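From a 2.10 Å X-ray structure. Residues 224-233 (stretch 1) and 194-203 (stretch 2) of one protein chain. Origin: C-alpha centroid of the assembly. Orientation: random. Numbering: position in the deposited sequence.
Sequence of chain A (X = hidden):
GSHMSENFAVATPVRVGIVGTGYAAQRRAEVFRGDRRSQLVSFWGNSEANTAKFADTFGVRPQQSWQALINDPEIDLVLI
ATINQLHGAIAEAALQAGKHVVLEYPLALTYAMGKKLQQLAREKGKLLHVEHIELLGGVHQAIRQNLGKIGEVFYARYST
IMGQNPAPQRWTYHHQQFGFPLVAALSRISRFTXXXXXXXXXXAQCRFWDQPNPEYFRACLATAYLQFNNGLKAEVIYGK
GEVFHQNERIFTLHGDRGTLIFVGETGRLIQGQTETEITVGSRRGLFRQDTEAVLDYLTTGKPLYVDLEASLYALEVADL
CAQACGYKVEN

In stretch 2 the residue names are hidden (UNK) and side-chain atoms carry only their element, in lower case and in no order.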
# COMPACT_ATOMS: atom_id res chain seq x y z
N ALA A 224 -11.63 -12.97 3.42
CA ALA A 224 -12.08 -12.27 4.62
C ALA A 224 -13.49 -11.75 4.39
O ALA A 224 -13.75 -11.09 3.38
CB ALA A 224 -11.13 -11.12 4.99
N TYR A 225 -14.39 -12.05 5.32
CA TYR A 225 -15.77 -11.61 5.25
C TYR A 225 -16.03 -10.67 6.42
O TYR A 225 -15.94 -11.09 7.59
CB TYR A 225 -16.72 -12.81 5.25
CG TYR A 225 -16.39 -13.79 4.15
CD1 TYR A 225 -16.62 -13.47 2.82
CD2 TYR A 225 -15.81 -15.02 4.43
CE1 TYR A 225 -16.31 -14.35 1.80
CE2 TYR A 225 -15.49 -15.91 3.42
CZ TYR A 225 -15.74 -15.57 2.11
OH TYR A 225 -15.43 -16.45 1.10
N LEU A 226 -16.33 -9.42 6.11
CA LEU A 226 -16.34 -8.34 7.09
C LEU A 226 -17.75 -7.79 7.27
O LEU A 226 -18.51 -7.67 6.31
CB LEU A 226 -15.42 -7.20 6.66
CG LEU A 226 -13.98 -7.53 6.26
CD1 LEU A 226 -13.26 -6.27 5.80
CD2 LEU A 226 -13.22 -8.17 7.41
N GLN A 227 -18.08 -7.46 8.51
CA GLN A 227 -19.31 -6.74 8.83
C GLN A 227 -18.94 -5.40 9.45
O GLN A 227 -18.23 -5.36 10.46
CB GLN A 227 -20.21 -7.56 9.76
CG GLN A 227 -20.67 -8.86 9.13
CD GLN A 227 -21.65 -9.62 10.00
OE1 GLN A 227 -21.53 -10.83 10.17
NE2 GLN A 227 -22.63 -8.91 10.55
N PHE A 228 -19.40 -4.32 8.83
CA PHE A 228 -19.13 -2.98 9.31
C PHE A 228 -20.26 -2.50 10.21
O PHE A 228 -21.34 -3.08 10.26
CB PHE A 228 -18.97 -2.01 8.14
CG PHE A 228 -17.71 -2.22 7.35
CD1 PHE A 228 -17.59 -3.31 6.51
CD2 PHE A 228 -16.66 -1.32 7.44
CE1 PHE A 228 -16.43 -3.51 5.77
CE2 PHE A 228 -15.50 -1.51 6.71
CZ PHE A 228 -15.39 -2.61 5.87
N ASN A 229 -19.98 -1.41 10.93
CA ASN A 229 -20.90 -0.96 11.96
C ASN A 229 -22.16 -0.36 11.38
O ASN A 229 -23.23 -0.48 11.98
CB ASN A 229 -20.21 0.04 12.88
CG ASN A 229 -19.60 -0.62 14.07
OD1 ASN A 229 -20.28 -1.38 14.75
ND2 ASN A 229 -18.33 -0.36 14.33
N ASN A 230 -22.06 0.30 10.23
CA ASN A 230 -23.22 0.89 9.59
C ASN A 230 -23.93 -0.10 8.67
O ASN A 230 -24.76 0.32 7.85
CB ASN A 230 -22.81 2.16 8.84
CG ASN A 230 -22.10 3.15 9.74
OD1 ASN A 230 -22.10 3.01 10.96
ND2 ASN A 230 -21.50 4.17 9.13
N GLY A 231 -23.62 -1.39 8.78
CA GLY A 231 -24.39 -2.45 8.16
C GLY A 231 -23.72 -3.13 6.99
O GLY A 231 -24.19 -4.20 6.56
N LEU A 232 -22.64 -2.57 6.45
CA LEU A 232 -22.04 -3.10 5.24
C LEU A 232 -21.47 -4.50 5.47
O LEU A 232 -20.76 -4.74 6.46
CB LEU A 232 -20.93 -2.18 4.74
CG LEU A 232 -20.08 -2.72 3.58
CD1 LEU A 232 -20.92 -2.97 2.34
CD2 LEU A 232 -18.93 -1.77 3.27
N LYS A 233 -21.80 -5.42 4.57
CA LYS A 233 -21.16 -6.72 4.49
C LYS A 233 -20.21 -6.71 3.30
O LYS A 233 -20.64 -6.48 2.17
CB LYS A 233 -22.20 -7.84 4.35
CG LYS A 233 -21.61 -9.15 3.86
CD LYS A 233 -20.66 -9.74 4.89
CE LYS A 233 -20.80 -11.25 4.94
NZ LYS A 233 -20.59 -11.80 6.30
N UNK A 194 -15.03 6.76 7.07
CA UNK A 194 -15.81 7.98 7.12
C UNK A 194 -17.27 7.71 6.77
O UNK A 194 -18.18 8.40 7.24
o UNK A 194 -16.21 10.76 4.86
c UNK A 194 -16.15 10.22 5.98
o UNK A 194 -16.83 10.62 6.96
c UNK A 194 -15.23 9.04 6.18
N UNK A 195 -17.50 6.71 5.93
CA UNK A 195 -18.82 6.35 5.52
C UNK A 195 -19.33 5.01 6.00
O UNK A 195 -20.45 4.87 6.33
c UNK A 195 -18.88 6.36 4.00
c UNK A 195 -18.67 7.68 3.27
c UNK A 195 -17.94 7.56 1.94
c UNK A 195 -20.04 8.32 3.09
N UNK A 196 -18.47 4.01 6.02
CA UNK A 196 -18.89 2.66 6.40
C UNK A 196 -18.85 2.43 7.90
O UNK A 196 -19.40 1.43 8.37
c UNK A 196 -18.00 1.62 5.71
c UNK A 196 -19.14 2.36 2.17
c UNK A 196 -17.10 1.12 2.06
c UNK A 196 -17.05 1.08 3.45
c UNK A 196 -19.09 2.31 3.55
c UNK A 196 -18.15 1.76 1.43
c UNK A 196 -18.05 1.67 4.21
N UNK A 197 -18.22 3.32 8.66
CA UNK A 197 -17.94 3.04 10.05
C UNK A 197 -16.76 2.09 10.16
O UNK A 197 -16.06 1.81 9.18
N UNK A 198 -16.54 1.59 11.37
CA UNK A 198 -15.44 0.67 11.59
C UNK A 198 -15.91 -0.77 11.37
O UNK A 198 -17.10 -1.08 11.37
c UNK A 198 -14.23 2.22 13.15
c UNK A 198 -14.86 0.84 12.99
o UNK A 198 -15.91 0.70 13.96
N UNK A 199 -14.94 -1.66 11.17
CA UNK A 199 -15.23 -3.09 11.09
C UNK A 199 -15.72 -3.57 12.45
O UNK A 199 -15.09 -3.31 13.47
c UNK A 199 -13.98 -3.87 10.64
c UNK A 199 -14.24 -5.36 10.73
c UNK A 199 -13.57 -3.48 9.22
N UNK A 200 -16.83 -4.31 12.46
CA UNK A 200 -17.39 -4.83 13.70
C UNK A 200 -17.27 -6.35 13.88
O UNK A 200 -17.22 -6.84 15.00
c UNK A 200 -18.80 -3.50 16.20
c UNK A 200 -19.40 -4.53 15.26
o UNK A 200 -19.51 -2.67 16.76
c UNK A 200 -18.85 -4.41 13.84
n UNK A 200 -17.49 -3.57 16.39
N UNK A 201 -17.20 -7.08 12.80
CA UNK A 201 -17.10 -8.53 12.86
C UNK A 201 -16.24 -9.02 11.69
O UNK A 201 -16.29 -8.45 10.67
o UNK A 201 -20.28 -10.65 14.61
c UNK A 201 -18.50 -9.16 12.81
c UNK A 201 -19.83 -11.14 13.62
c UNK A 201 -18.53 -10.65 13.03
n UNK A 201 -20.45 -12.10 12.98
N UNK A 202 -15.50 -10.08 11.89
CA UNK A 202 -14.59 -10.62 10.89
C UNK A 202 -14.64 -12.13 10.92
O UNK A 202 -14.61 -12.74 11.99
c UNK A 202 -13.13 -10.14 11.12
c UNK A 202 -12.20 -10.72 10.08
c UNK A 202 -13.05 -8.63 11.13
N UNK A 203 -14.70 -12.75 9.74
CA UNK A 203 -14.38 -14.16 9.54
C UNK A 203 -13.39 -14.22 8.40
O UNK A 203 -13.60 -13.60 7.36
o UNK A 203 -16.60 -15.18 11.37
o UNK A 203 -17.80 -14.23 9.79
c UNK A 203 -16.75 -14.78 10.20
c UNK A 203 -15.62 -15.01 9.22
O HOH W 1 -21.43 0.10 6.85

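Position 194 carries two side-chain carbons, the second bonded to two oxygens. That is a carboxylate one carbon from CB, so the residue is Asp194; it points away and touches nothing on stretch 1. Position 195 has four carbons forked at the second, the pattern of leucine. The side chain of Leu195 also points away, but its backbone O accepts a hydrogen bond from Asn230 ND2 at 3.1 Å.

At position 196 one carbon leads into a six-carbon ring with no oxygen, hence Phe196. Leu232 CD2 sits over the ring face, 3.6 Å from the centroid and 19° off the normal, a CH-pi contact. The ring turns its edge toward the face of Phe228, with centroids 5.8 Å apart and planes at 76°. The backbone O of Phe196 receives a weak hydrogen bond from Asn230 N (3.4 Å), and water 1 donates to that same O at 2.9 Å while accepting from Leu232 N at 3.0 Å.

Position 197 has no side-chain atoms and is Gly197. Its phi of 76°, just after the helix, favours glycine, and an ideal CB would lie 3.0 Å from Asn230 OD1, a clash. Position 198 shows one carbon bearing one oxygen and one carbon. A hydroxyl and a methyl on CB identify Thr198. Its OG1 takes a weak hydrogen bond from Asn229 ND2 at 2.7 Å, and its backbone O accepts from Asn229 N at 2.9 Å.

Three carbons forked at the first define position 199 as valine. Although the CA-to-CB bond of Val199 points away, CG2 lies over a face of the Phe228 ring, 4.1 Å from its centroid and 26° off the normal.

Position 200 has a chain of three carbons ending in one oxygen and one nitrogen, a glutamine. The terminal amide of Gln200 is probably turned over in the model, so the assignment of its end atoms carries no weight here; its backbone N donates to Gln227 O at 2.7 Å. Position 201 has the same composition and is Gln201. Its N donates to the same Gln227 O (3.1 Å), and its O accepts from Gln227 N (3.0 Å).

Position 202 is again three carbons forked at the first, Val202, whose CG2 packs 3.8 Å from Leu226 CD2. Position 203 repeats the two-carbon carboxylate, giving Asp203. Its backbone pairs with Tyr225 in both directions: Asp203 N to Tyr225 O at 3.0 Å and Tyr225 N to Asp203 O at 2.7 Å.

The contact is therefore an antiparallel strand pairing, axes at 152°, that changes character toward the turn. Both Gln200 N and Gln201 N converge on Gln227 O, and the register shifts by one between Gln227 and Phe228, which marks a beta bulge. Beyond it, the type I turn from Phe228 to Gly231 presents Asn229 and Asn230 to the backbone leaving the helix, while Phe228 and Leu232 pack against Phe196. In all, 844 Å² is buried, summed over both stretches.

Stretch 2 (194-203) DLFGTVQQVD
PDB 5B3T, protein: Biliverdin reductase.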